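Local structure of S-adenosylmethionine:tRNA ribosyltransferase-isomerase (Thermotoga maritima, 1VKY) at residues Glu25-Pro31 against Arg334-Phe340; Leu62-Leu68 against Leu199-Gln205; Ile287-Phe293 against Met312-Phe317. The protein probably transfers and isomerizes the ribose moiety of S-adenosylmethionine onto the 7-aminomethyl group of preQ1-tRNA, giving epoxyqueuosine in the queuosine pathway. One frame throughout, in Å; residues are numbered along the deposited sequence.

Contact 1 (Glu25-Pro31 against Arg334-Phe340)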
loop_
_atom_site.group_PDB
_atom_site.type_symbol
_atom_site.label_atom_id
_atom_site.label_comp_id
_atom_site.label_asym_id
_atom_site.label_seq_id
_atom_site.Cartn_x
_atom_site.Cartn_y
_atom_site.Cartn_z
ATOM N N GLU B 25 -7.987 0.099 -13.060
ATOM C CA GLU B 25 -7.125 1.266 -12.921
ATOM C C GLU B 25 -7.578 2.174 -11.753
ATOM O O GLU B 25 -6.816 2.994 -11.274
ATOM C CB GLU B 25 -6.984 2.072 -14.242
ATOM C CG GLU B 25 -8.198 2.774 -14.808
ATOM C CD GLU B 25 -9.098 1.896 -15.631
ATOM O OE1 GLU B 25 -8.956 0.676 -15.519
ATOM O OE2 GLU B 25 -9.962 2.423 -16.396
ATOM N N LEU B 26 -8.800 1.993 -11.275
ATOM C CA LEU B 26 -9.309 2.826 -10.181
ATOM C C LEU B 26 -8.891 2.351 -8.803
ATOM O O LEU B 26 -9.097 3.075 -7.817
ATOM C CB LEU B 26 -10.833 2.944 -10.287
ATOM C CG LEU B 26 -11.311 3.635 -11.565
ATOM C CD1 LEU B 26 -12.850 3.837 -11.523
ATOM C CD2 LEU B 26 -10.627 4.963 -11.710
ATOM N N ILE B 27 -8.297 1.164 -8.720
ATOM C CA ILE B 27 -7.758 0.694 -7.448
ATOM C C ILE B 27 -6.412 1.376 -7.211
ATOM O O ILE B 27 -5.440 1.057 -7.859
ATOM C CB ILE B 27 -7.663 -0.833 -7.418
ATOM C CG1 ILE B 27 -9.052 -1.438 -7.647
ATOM C CG2 ILE B 27 -7.024 -1.321 -6.124
ATOM C CD1 ILE B 27 -9.075 -2.909 -7.693
ATOM N N ALA B 28 -6.390 2.297 -6.248
ATOM C CA ALA B 28 -5.240 3.130 -5.952
ATOM C C ALA B 28 -4.064 2.344 -5.356
ATOM O O ALA B 28 -4.248 1.469 -4.530
ATOM C CB ALA B 28 -5.639 4.212 -5.017
ATOM N N GLN B 29 -2.846 2.667 -5.794
ATOM C CA GLN B 29 -1.646 2.001 -5.292
ATOM C C GLN B 29 -0.964 2.834 -4.254
ATOM O O GLN B 29 -0.195 2.328 -3.464
ATOM C CB GLN B 29 -0.711 1.715 -6.452
ATOM C CG GLN B 29 -1.431 0.931 -7.499
ATOM C CD GLN B 29 -0.553 0.460 -8.610
ATOM O OE1 GLN B 29 0.500 -0.120 -8.369
ATOM N NE2 GLN B 29 -0.992 0.680 -9.831
ATOM N N GLU B 30 -1.262 4.123 -4.247
ATOM C CA GLU B 30 -0.730 5.037 -3.247
ATOM C C GLU B 30 -1.740 6.138 -2.947
ATOM O O GLU B 30 -2.537 6.552 -3.825
ATOM C CB GLU B 30 0.567 5.667 -3.764
ATOM C CG GLU B 30 0.458 6.268 -5.158
ATOM C CD GLU B 30 1.815 6.634 -5.736
ATOM O OE1 GLU B 30 2.608 7.304 -5.024
ATOM O OE2 GLU B 30 2.096 6.263 -6.904
ATOM N N PRO B 31 -1.687 6.634 -1.728
ATOM C CA PRO B 31 -2.595 7.696 -1.309
ATOM C C PRO B 31 -2.249 9.069 -1.866
ATOM O O PRO B 31 -1.113 9.336 -2.259
ATOM C CB PRO B 31 -2.472 7.679 0.215
ATOM C CG PRO B 31 -1.122 7.131 0.500
ATOM C CD PRO B 31 -0.782 6.207 -0.640
ATOM N N ARG B 334 -14.921 8.322 -11.599
ATOM C CA ARG B 334 -13.504 7.969 -11.553
ATOM C C ARG B 334 -12.922 8.187 -10.158
ATOM O O ARG B 334 -11.756 8.564 -9.980
ATOM C CB ARG B 334 -12.725 8.742 -12.653
ATOM C CG ARG B 334 -13.321 8.619 -14.074
ATOM C CD ARG B 334 -13.218 7.246 -14.702
ATOM N NE ARG B 334 -11.828 6.857 -14.923
ATOM C CZ ARG B 334 -11.418 5.642 -15.312
ATOM N NH1 ARG B 334 -12.276 4.656 -15.543
ATOM N NH2 ARG B 334 -10.128 5.411 -15.461
ATOM N N TYR B 335 -13.720 7.914 -9.127
ATOM C CA TYR B 335 -13.166 7.891 -7.774
ATOM C C TYR B 335 -12.095 6.803 -7.725
ATOM O O TYR B 335 -12.135 5.819 -8.499
ATOM C CB TYR B 335 -14.246 7.545 -6.719
ATOM C CG TYR B 335 -15.079 8.703 -6.245
ATOM C CD1 TYR B 335 -15.932 9.378 -7.106
ATOM C CD2 TYR B 335 -15.021 9.130 -4.904
ATOM C CE1 TYR B 335 -16.731 10.457 -6.647
ATOM C CE2 TYR B 335 -15.813 10.189 -4.439
ATOM C CZ TYR B 335 -16.659 10.857 -5.313
ATOM O OH TYR B 335 -17.443 11.909 -4.798
ATOM N N ARG B 336 -11.223 6.917 -6.744
ATOM C CA ARG B 336 -10.265 5.866 -6.461
ATOM C C ARG B 336 -10.730 4.988 -5.305
ATOM O O ARG B 336 -11.302 5.492 -4.305
ATOM C CB ARG B 336 -8.921 6.466 -6.130
ATOM C CG ARG B 336 -8.295 7.308 -7.251
ATOM C CD ARG B 336 -7.102 8.121 -6.754
ATOM N NE ARG B 336 -7.436 8.771 -5.483
ATOM C CZ ARG B 336 -6.822 8.598 -4.304
ATOM N NH1 ARG B 336 -5.744 7.795 -4.170
ATOM N NH2 ARG B 336 -7.305 9.263 -3.239
ATOM N N PHE B 337 -10.455 3.688 -5.451
ATOM C CA PHE B 337 -11.005 2.636 -4.610
ATOM C C PHE B 337 -9.942 1.921 -3.792
ATOM O O PHE B 337 -8.743 1.981 -4.072
ATOM C CB PHE B 337 -11.731 1.613 -5.469
ATOM C CG PHE B 337 -13.020 2.107 -6.036
ATOM C CD1 PHE B 337 -13.037 3.095 -6.984
ATOM C CD2 PHE B 337 -14.206 1.517 -5.680
ATOM C CE1 PHE B 337 -14.209 3.535 -7.513
ATOM C CE2 PHE B 337 -15.405 1.967 -6.214
ATOM C CZ PHE B 337 -15.399 2.970 -7.117
ATOM N N PHE B 338 -10.421 1.249 -2.763
ATOM C CA PHE B 338 -9.624 0.407 -1.897
ATOM C C PHE B 338 -8.828 1.232 -0.922
ATOM O O PHE B 338 -9.144 2.393 -0.670
ATOM C CB PHE B 338 -8.810 -0.612 -2.754
ATOM C CG PHE B 338 -8.397 -1.848 -2.038
ATOM C CD1 PHE B 338 -9.303 -2.589 -1.307
ATOM C CD2 PHE B 338 -7.079 -2.265 -2.066
ATOM C CE1 PHE B 338 -8.903 -3.727 -0.652
ATOM C CE2 PHE B 338 -6.685 -3.414 -1.410
ATOM C CZ PHE B 338 -7.582 -4.140 -0.717
ATOM N N SER B 339 -7.881 0.575 -0.257
ATOM C CA SER B 339 -7.208 1.096 0.909
ATOM C C SER B 339 -6.534 2.470 0.809
ATOM O O SER B 339 -6.411 3.164 1.842
ATOM C CB SER B 339 -6.183 0.041 1.376
ATOM O OG SER B 339 -6.883 -1.154 1.770
ATOM N N PHE B 340 -6.053 2.850 -0.375
ATOM C CA PHE B 340 -5.338 4.118 -0.560
ATOM C C PHE B 340 -6.142 5.088 -1.382
ATOM O O PHE B 340 -5.633 6.170 -1.740
ATOM C CB PHE B 340 -3.951 3.877 -1.201
ATOM C CG PHE B 340 -3.140 2.915 -0.410
ATOM C CD1 PHE B 340 -3.010 1.597 -0.817
ATOM C CD2 PHE B 340 -2.676 3.281 0.854
ATOM C CE1 PHE B 340 -2.353 0.669 -0.018
ATOM C CE2 PHE B 340 -2.005 2.373 1.656
ATOM C CZ PHE B 340 -1.844 1.055 1.220
HETATM O O HOH W 1 -12.323 2.343 -17.607
HETATM O O HOH W 2 -6.235 1.444 -2.769
HETATM O O HOH W 3 -3.737 7.364 -6.024
#
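A single beta bridge pairs Ile-27 with Phe-337 between two loops; its two bonds are made by Leu-26 O and Ala-28 N. Phe-337 N donates to Leu-26 O (2.8 Å), and Ala-28 N donates to Phe-337 O (3.2 Å, 158°). Phe-337 O takes a second bond from a water, which also donates to Ala-28 O and accepts from Phe-340 N. At one end, Arg-334 NH2 makes a salt bridge with Glu-25 OE2 (3.1 Å), in the guanidinium plane and on the anti lone pair of the oxygen. Bends at chi2 and chi3 fold the arginine back, and Leu-26 CD2 lies over the centre of one guanidinium face. Ile-27 CG2 packs on Phe-338 CB. At the other end, Pro-31 and the Phe-340 ring lie side by side, and Pro-31 CD is 3.8 Å from Phe-340 CD2.

Farther out, Arg-334, just past helix 320-332, has positive phi and closes it in a Schellman motif. Ile-27 also packs on Phe-338 of the second subunit, and Phe-338 on Gln-29 of that subunit. Arg-336 NH2 has a salt bridge to Asp-342, while its NH1 donates to a water (2.8 Å) that in turn donates to Glu-30 O (2.6 Å).

Contact 2 (Leu62-Leu68 against Leu199-Gln205)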
loop_
_atom_site.group_PDB
_atom_site.type_symbol
_atom_site.label_atom_id
_atom_site.label_comp_id
_atom_site.label_asym_id
_atom_site.label_seq_id
_atom_site.Cartn_x
_atom_site.Cartn_y
_atom_site.Cartn_z
ATOM N N LEU B 62 -20.350 18.010 10.510
ATOM C CA LEU B 62 -20.206 17.638 11.897
ATOM C C LEU B 62 -20.538 18.828 12.734
ATOM O O LEU B 62 -20.212 19.952 12.406
ATOM C CB LEU B 62 -18.783 17.123 12.217
ATOM C CG LEU B 62 -18.370 15.850 11.432
ATOM C CD1 LEU B 62 -16.879 15.509 11.581
ATOM C CD2 LEU B 62 -19.237 14.678 11.802
ATOM N N GLU B 63 -21.197 18.562 13.837
ATOM C CA GLU B 63 -21.588 19.590 14.763
ATOM C C GLU B 63 -20.905 19.427 16.122
ATOM O O GLU B 63 -20.382 18.370 16.430
ATOM C CB GLU B 63 -23.092 19.603 14.898
ATOM C CG GLU B 63 -23.731 18.312 15.287
ATOM C CD GLU B 63 -25.229 18.351 15.085
ATOM O OE1 GLU B 63 -25.690 18.225 13.911
ATOM O OE2 GLU B 63 -25.911 18.523 16.108
ATOM N N PRO B 64 -20.870 20.491 16.910
ATOM C CA PRO B 64 -20.300 20.429 18.246
ATOM C C PRO B 64 -20.955 19.295 19.048
ATOM O O PRO B 64 -22.175 19.089 18.988
ATOM C CB PRO B 64 -20.646 21.811 18.837
ATOM C CG PRO B 64 -20.818 22.704 17.675
ATOM C CD PRO B 64 -21.366 21.849 16.588
ATOM N N GLY B 65 -20.143 18.502 19.724
ATOM C CA GLY B 65 -20.690 17.374 20.482
ATOM C C GLY B 65 -20.748 16.043 19.726
ATOM O O GLY B 65 -20.898 15.003 20.355
ATOM N N ASP B 66 -20.644 16.036 18.395
ATOM C CA ASP B 66 -20.543 14.752 17.695
ATOM C C ASP B 66 -19.275 13.998 18.159
ATOM O O ASP B 66 -18.291 14.628 18.569
ATOM C CB ASP B 66 -20.499 14.944 16.189
ATOM C CG ASP B 66 -21.850 15.262 15.587
ATOM O OD1 ASP B 66 -22.909 14.989 16.236
ATOM O OD2 ASP B 66 -21.921 15.791 14.453
ATOM N N LEU B 67 -19.290 12.664 18.055
ATOM C CA LEU B 67 -18.155 11.831 18.506
ATOM C C LEU B 67 -17.613 11.013 17.351
ATOM O O LEU B 67 -18.342 10.224 16.769
ATOM C CB LEU B 67 -18.574 10.889 19.652
ATOM C CG LEU B 67 -17.450 10.013 20.265
ATOM C CD1 LEU B 67 -16.527 10.781 21.148
ATOM C CD2 LEU B 67 -18.051 8.886 21.076
ATOM N N LEU B 68 -16.334 11.218 17.031
ATOM C CA LEU B 68 -15.635 10.438 16.031
ATOM C C LEU B 68 -14.932 9.307 16.751
ATOM O O LEU B 68 -14.134 9.547 17.648
ATOM C CB LEU B 68 -14.593 11.285 15.269
ATOM C CG LEU B 68 -15.179 12.170 14.154
ATOM C CD1 LEU B 68 -14.155 13.205 13.629
ATOM C CD2 LEU B 68 -15.620 11.362 13.034
ATOM N N LEU B 199 -11.377 20.150 13.748
ATOM C CA LEU B 199 -12.577 19.472 14.266
ATOM C C LEU B 199 -12.740 19.670 15.766
ATOM O O LEU B 199 -13.856 19.957 16.298
ATOM C CB LEU B 199 -12.509 17.962 13.949
ATOM C CG LEU B 199 -12.714 17.618 12.479
ATOM C CD1 LEU B 199 -12.269 16.200 12.138
ATOM C CD2 LEU B 199 -14.174 17.850 12.062
ATOM N N LYS B 200 -11.633 19.506 16.483
ATOM C CA LYS B 200 -11.707 19.689 17.928
ATOM C C LYS B 200 -12.086 21.145 18.271
ATOM O O LYS B 200 -12.866 21.401 19.193
ATOM C CB LYS B 200 -10.362 19.326 18.571
ATOM C CG LYS B 200 -10.081 17.837 18.575
ATOM C CD LYS B 200 -8.678 17.511 19.169
ATOM C CE LYS B 200 -8.565 16.004 19.370
ATOM N NZ LYS B 200 -7.229 15.575 19.834
ATOM N N LYS B 201 -11.557 22.093 17.508
ATOM C CA LYS B 201 -11.901 23.526 17.703
ATOM C C LYS B 201 -13.384 23.798 17.511
ATOM O O LYS B 201 -13.914 24.721 18.093
ATOM C CB LYS B 201 -11.135 24.417 16.716
ATOM C CG LYS B 201 -9.679 24.678 17.082
ATOM N N LYS B 202 -14.029 23.031 16.639
ATOM C CA LYS B 202 -15.461 23.133 16.400
ATOM C C LYS B 202 -16.258 22.477 17.524
ATOM O O LYS B 202 -17.478 22.662 17.609
ATOM C CB LYS B 202 -15.807 22.491 15.036
ATOM C CG LYS B 202 -17.263 22.772 14.546
ATOM C CD LYS B 202 -17.555 22.211 13.123
ATOM C CE LYS B 202 -18.925 22.721 12.614
ATOM N NZ LYS B 202 -19.244 22.344 11.220
ATOM N N GLY B 203 -15.600 21.717 18.409
ATOM C CA GLY B 203 -16.320 21.041 19.507
ATOM C C GLY B 203 -16.646 19.569 19.189
ATOM O O GLY B 203 -17.403 18.920 19.907
ATOM N N VAL B 204 -16.071 19.040 18.119
ATOM C CA VAL B 204 -16.189 17.592 17.839
ATOM C C VAL B 204 -15.285 16.759 18.813
ATOM O O VAL B 204 -14.130 17.064 18.983
ATOM C CB VAL B 204 -15.827 17.298 16.389
ATOM C CG1 VAL B 204 -15.977 15.788 16.074
ATOM C CG2 VAL B 204 -16.714 18.126 15.456
ATOM N N GLN B 205 -15.829 15.723 19.442
ATOM C CA GLN B 205 -15.050 14.869 20.343
ATOM C C GLN B 205 -14.486 13.630 19.635
ATOM O O GLN B 205 -14.993 13.216 18.583
ATOM C CB GLN B 205 -15.931 14.449 21.504
ATOM C CG GLN B 205 -16.361 15.664 22.347
ATOM C CD GLN B 205 -16.805 15.289 23.736
ATOM O OE1 GLN B 205 -16.394 14.249 24.299
ATOM N NE2 GLN B 205 -17.646 16.141 24.313
#
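Gly-65 and Gly-203 meet through their backbones where a beta turn faces the end of a helix. Gly-65 N donates to Gly-203 O (2.8 Å); the bond is straight at the hydrogen (173°), but the donor stands above the carbonyl plane. Two more backbone bonds follow. Gln-205 N donates to Asp-66 O, and Leu-68 N to Gln-205 O (2.9 Å). They start the parallel pairing of strands 67-75 and 205-213.

Turns shape both chains. Residues Glu-63 to Asp-66 form a type II turn. Glu-63 N also bonds to Asp-66 OD2 (2.9 Å), from above the carboxylate plane. Gly-203 closes helix 193-202 in a Schellman motif. Gly-65 and Gly-203 both have positive phi, and these backbone angles call for glycine. Pro-64 CG sits close to Lys-202 O (3.3 Å).

One side chain adds a polar bond. Lys-202 is fully extended, with CG anti to the backbone N (chi1 -169°). This carries NZ to Leu-62 O (2.8 Å), almost in line with the carbonyl. NZ also donates to Ile-59 O.

The apolar contacts are among branched side chains. Leu-62 CD1 meets Leu-199 CD2 (3.6 Å). Leu-68 CD1 touches Leu-199 CD1 (3.8 Å) and Val-204 CG1, while Val-204 CG2 faces Leu-62 CB.

Asp-66 OD2 has a salt bridge to Arg-255, which probably favours the charged carboxylate. The carbonyl oxygens of Leu-62 and Ile-59 probably stabilise the Lys-202 ammonium charge. The backbone bonds are consistent with a set register, pairing Leu-67 with Gln-205.

Contact 3 (Ile287-Phe293 against Met312-Phe317)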
loop_
_atom_site.group_PDB
_atom_site.type_symbol
_atom_site.label_atom_id
_atom_site.label_comp_id
_atom_site.label_asym_id
_atom_site.label_seq_id
_atom_site.Cartn_x
_atom_site.Cartn_y
_atom_site.Cartn_z
ATOM N N ILE B 287 -22.335 -8.642 9.533
ATOM C CA ILE B 287 -23.300 -7.610 9.244
ATOM C C ILE B 287 -23.633 -7.675 7.752
ATOM O O ILE B 287 -22.755 -7.590 6.893
ATOM C CB ILE B 287 -22.775 -6.229 9.653
ATOM C CG1 ILE B 287 -22.439 -6.217 11.141
ATOM C CG2 ILE B 287 -23.746 -5.130 9.186
ATOM C CD1 ILE B 287 -21.744 -4.921 11.637
ATOM N N TYR B 288 -24.919 -7.837 7.474
ATOM C CA TYR B 288 -25.437 -8.060 6.126
ATOM C C TYR B 288 -26.839 -7.446 6.092
ATOM O O TYR B 288 -27.545 -7.495 7.113
ATOM C CB TYR B 288 -25.492 -9.574 5.920
ATOM C CG TYR B 288 -25.830 -10.044 4.537
ATOM C CD1 TYR B 288 -24.843 -10.189 3.571
ATOM C CD2 TYR B 288 -27.156 -10.351 4.182
ATOM C CE1 TYR B 288 -25.139 -10.603 2.284
ATOM C CE2 TYR B 288 -27.464 -10.768 2.858
ATOM C CZ TYR B 288 -26.435 -10.913 1.922
ATOM O OH TYR B 288 -26.656 -11.348 0.609
ATOM N N PRO B 289 -27.286 -6.896 4.969
ATOM C CA PRO B 289 -28.588 -6.175 4.948
ATOM C C PRO B 289 -29.765 -7.148 5.054
ATOM O O PRO B 289 -29.668 -8.222 4.516
ATOM C CB PRO B 289 -28.615 -5.518 3.575
ATOM C CG PRO B 289 -27.345 -5.810 2.926
ATOM C CD PRO B 289 -26.678 -6.928 3.642
ATOM N N PRO B 290 -30.862 -6.812 5.732
ATOM C CA PRO B 290 -31.024 -5.595 6.489
ATOM C C PRO B 290 -30.414 -5.688 7.905
ATOM O O PRO B 290 -30.440 -6.751 8.527
ATOM C CB PRO B 290 -32.552 -5.469 6.560
ATOM C CG PRO B 290 -32.986 -6.845 6.675
ATOM C CD PRO B 290 -32.094 -7.635 5.758
ATOM N N PHE B 291 -29.864 -4.593 8.409
ATOM C CA PHE B 291 -29.258 -4.623 9.757
ATOM C C PHE B 291 -29.586 -3.327 10.489
ATOM O O PHE B 291 -29.506 -2.255 9.886
ATOM C CB PHE B 291 -27.725 -4.774 9.636
ATOM C CG PHE B 291 -27.029 -5.145 10.935
ATOM C CD1 PHE B 291 -26.812 -6.467 11.274
ATOM C CD2 PHE B 291 -26.564 -4.160 11.800
ATOM C CE1 PHE B 291 -26.168 -6.792 12.474
ATOM C CE2 PHE B 291 -25.876 -4.496 12.978
ATOM C CZ PHE B 291 -25.670 -5.795 13.286
ATOM N N GLU B 292 -29.908 -3.430 11.782
ATOM C CA GLU B 292 -30.198 -2.280 12.624
ATOM C C GLU B 292 -28.952 -1.877 13.429
ATOM O O GLU B 292 -28.459 -2.652 14.256
ATOM C CB GLU B 292 -31.302 -2.624 13.626
ATOM C CG GLU B 292 -31.760 -1.464 14.503
ATOM C CD GLU B 292 -32.478 -0.353 13.714
ATOM O OE1 GLU B 292 -33.001 -0.602 12.590
ATOM O OE2 GLU B 292 -32.514 0.789 14.228
ATOM N N PHE B 293 -28.492 -0.654 13.197
ATOM C CA PHE B 293 -27.297 -0.148 13.854
ATOM C C PHE B 293 -27.720 0.502 15.171
ATOM O O PHE B 293 -28.420 1.502 15.181
ATOM C CB PHE B 293 -26.529 0.750 12.905
ATOM C CG PHE B 293 -25.931 -0.029 11.784
ATOM C CD1 PHE B 293 -26.717 -0.405 10.680
ATOM C CD2 PHE B 293 -24.622 -0.470 11.861
ATOM C CE1 PHE B 293 -26.187 -1.218 9.655
ATOM C CE2 PHE B 293 -24.085 -1.260 10.883
ATOM C CZ PHE B 293 -24.866 -1.659 9.761
ATOM N N MET B 312 -20.824 -5.481 1.742
ATOM C CA MET B 312 -22.078 -5.966 2.336
ATOM C C MET B 312 -22.412 -5.214 3.650
ATOM O O MET B 312 -23.564 -4.878 3.907
ATOM C CB MET B 312 -22.023 -7.465 2.608
ATOM C CG MET B 312 -21.886 -8.343 1.348
ATOM S SD MET B 312 -21.437 -10.018 1.850
ATOM C CE MET B 312 -21.084 -10.675 0.202
ATOM N N LEU B 313 -21.400 -4.929 4.464
ATOM C CA LEU B 313 -21.627 -4.181 5.716
ATOM C C LEU B 313 -22.095 -2.761 5.406
ATOM O O LEU B 313 -23.042 -2.279 5.991
ATOM C CB LEU B 313 -20.339 -4.151 6.522
ATOM C CG LEU B 313 -20.258 -3.455 7.886
ATOM C CD1 LEU B 313 -19.052 -4.008 8.677
ATOM C CD2 LEU B 313 -20.149 -1.959 7.747
ATOM N N VAL B 314 -21.408 -2.062 4.512
ATOM C CA VAL B 314 -21.801 -0.707 4.168
ATOM C C VAL B 314 -23.194 -0.666 3.521
ATOM O O VAL B 314 -23.991 0.245 3.769
ATOM C CB VAL B 314 -20.739 -0.025 3.262
ATOM C CG1 VAL B 314 -21.187 1.310 2.868
ATOM C CG2 VAL B 314 -19.428 0.087 4.027
ATOM N N ALA B 315 -23.517 -1.667 2.717
ATOM C CA ALA B 315 -24.857 -1.779 2.149
ATOM C C ALA B 315 -25.910 -1.912 3.259
ATOM O O ALA B 315 -26.981 -1.305 3.192
ATOM C CB ALA B 315 -24.907 -3.002 1.197
ATOM N N ALA B 316 -25.596 -2.663 4.311
ATOM C CA ALA B 316 -26.532 -2.775 5.413
ATOM C C ALA B 316 -26.692 -1.385 6.023
ATOM O O ALA B 316 -27.772 -1.022 6.467
ATOM C CB ALA B 316 -26.054 -3.757 6.444
ATOM N N PHE B 317 -25.612 -0.611 6.084
ATOM C CA PHE B 317 -25.670 0.682 6.799
ATOM C C PHE B 317 -26.454 1.748 6.013
ATOM O O PHE B 317 -27.247 2.492 6.571
ATOM C CB PHE B 317 -24.262 1.197 7.090
ATOM C CG PHE B 317 -24.265 2.373 7.994
ATOM C CD1 PHE B 317 -24.484 2.203 9.362
ATOM C CD2 PHE B 317 -24.119 3.652 7.500
ATOM C CE1 PHE B 317 -24.548 3.306 10.217
ATOM C CE2 PHE B 317 -24.178 4.778 8.385
ATOM C CZ PHE B 317 -24.387 4.564 9.731
HETATM O O HOH W 4 -29.994 -2.361 6.432
#
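The loop between strands 279-281 and 298-302 folds over helix 309-318, and Phe-293 and Phe-317 meet there in a T-shaped (edge-to-face) pair. The Phe-317 edge points at the Phe-293 face. The ring centroids are 4.8 Å apart and the planes stand at 80°. Phe-317 CD1 sits over the centre of the ring, 3.6 Å from Phe-293 CG. Phe-317 CG lies anti to its own N (chi1 -171°), which turns that edge to the loop. Phe-291 CD2 lies over the opposite face of Phe-293, so this ring is held between two others.

Ala-316 faces the loop with its CB. This methyl meets Phe-291 CB (3.7 Å) and Ile-287 CG2 (3.8 Å), and also touches Pro-289. Pro-289 CG reaches Ala-315 CB, one residue back on the helix. Farther back, Ile-287 CG2 packs against Leu-313 CG (4.1 Å).

Met-312 and Tyr-288 make a Met-aromatic contact. The sulfur lies in the plane of the ring, at its edge, with Met-312 SD 3.8 Å from Tyr-288 CE1. The extended Met-312 chain carries it there.

No direct hydrogen bond joins the two segments. A water does so instead: it donates to Ala-316 O (2.6 Å) and accepts from Phe-291 N (3.0 Å).

Around the contact, helix 261-270 packs on Ile-287, Phe-293 and Leu-313. Helix 320-332 meets Val-314 and Ala-315. Phe-317 touches Ile-346 of strand 343-346 and has a cation-pi contact with Arg-45.

Contact 1 joins a loop near the N-terminal end to one near the C-terminal end, and contacts 2 and 3 are both nested inside the loop it closes. Contact 2 closes before contact 3 opens. None touches another. The centres of contacts 1 and 2 lie about 29 Å apart. Those of contacts 1 and 3 are about 24 Å apart, and those of contacts 2 and 3 about 26 Å. All three are tied to the mixed sheet. Contact 2 starts its strands 67-75 and 205-213. Contact 1 leads into strands 39-44 and 343-346, and the loop of contact 3 into 298-302. Helix 320-332 meets both contacts 1 and 3. Contact 1 also reaches the second subunit. Contacts 1 and 2 join parts distant in sequence, while contact 3 is local.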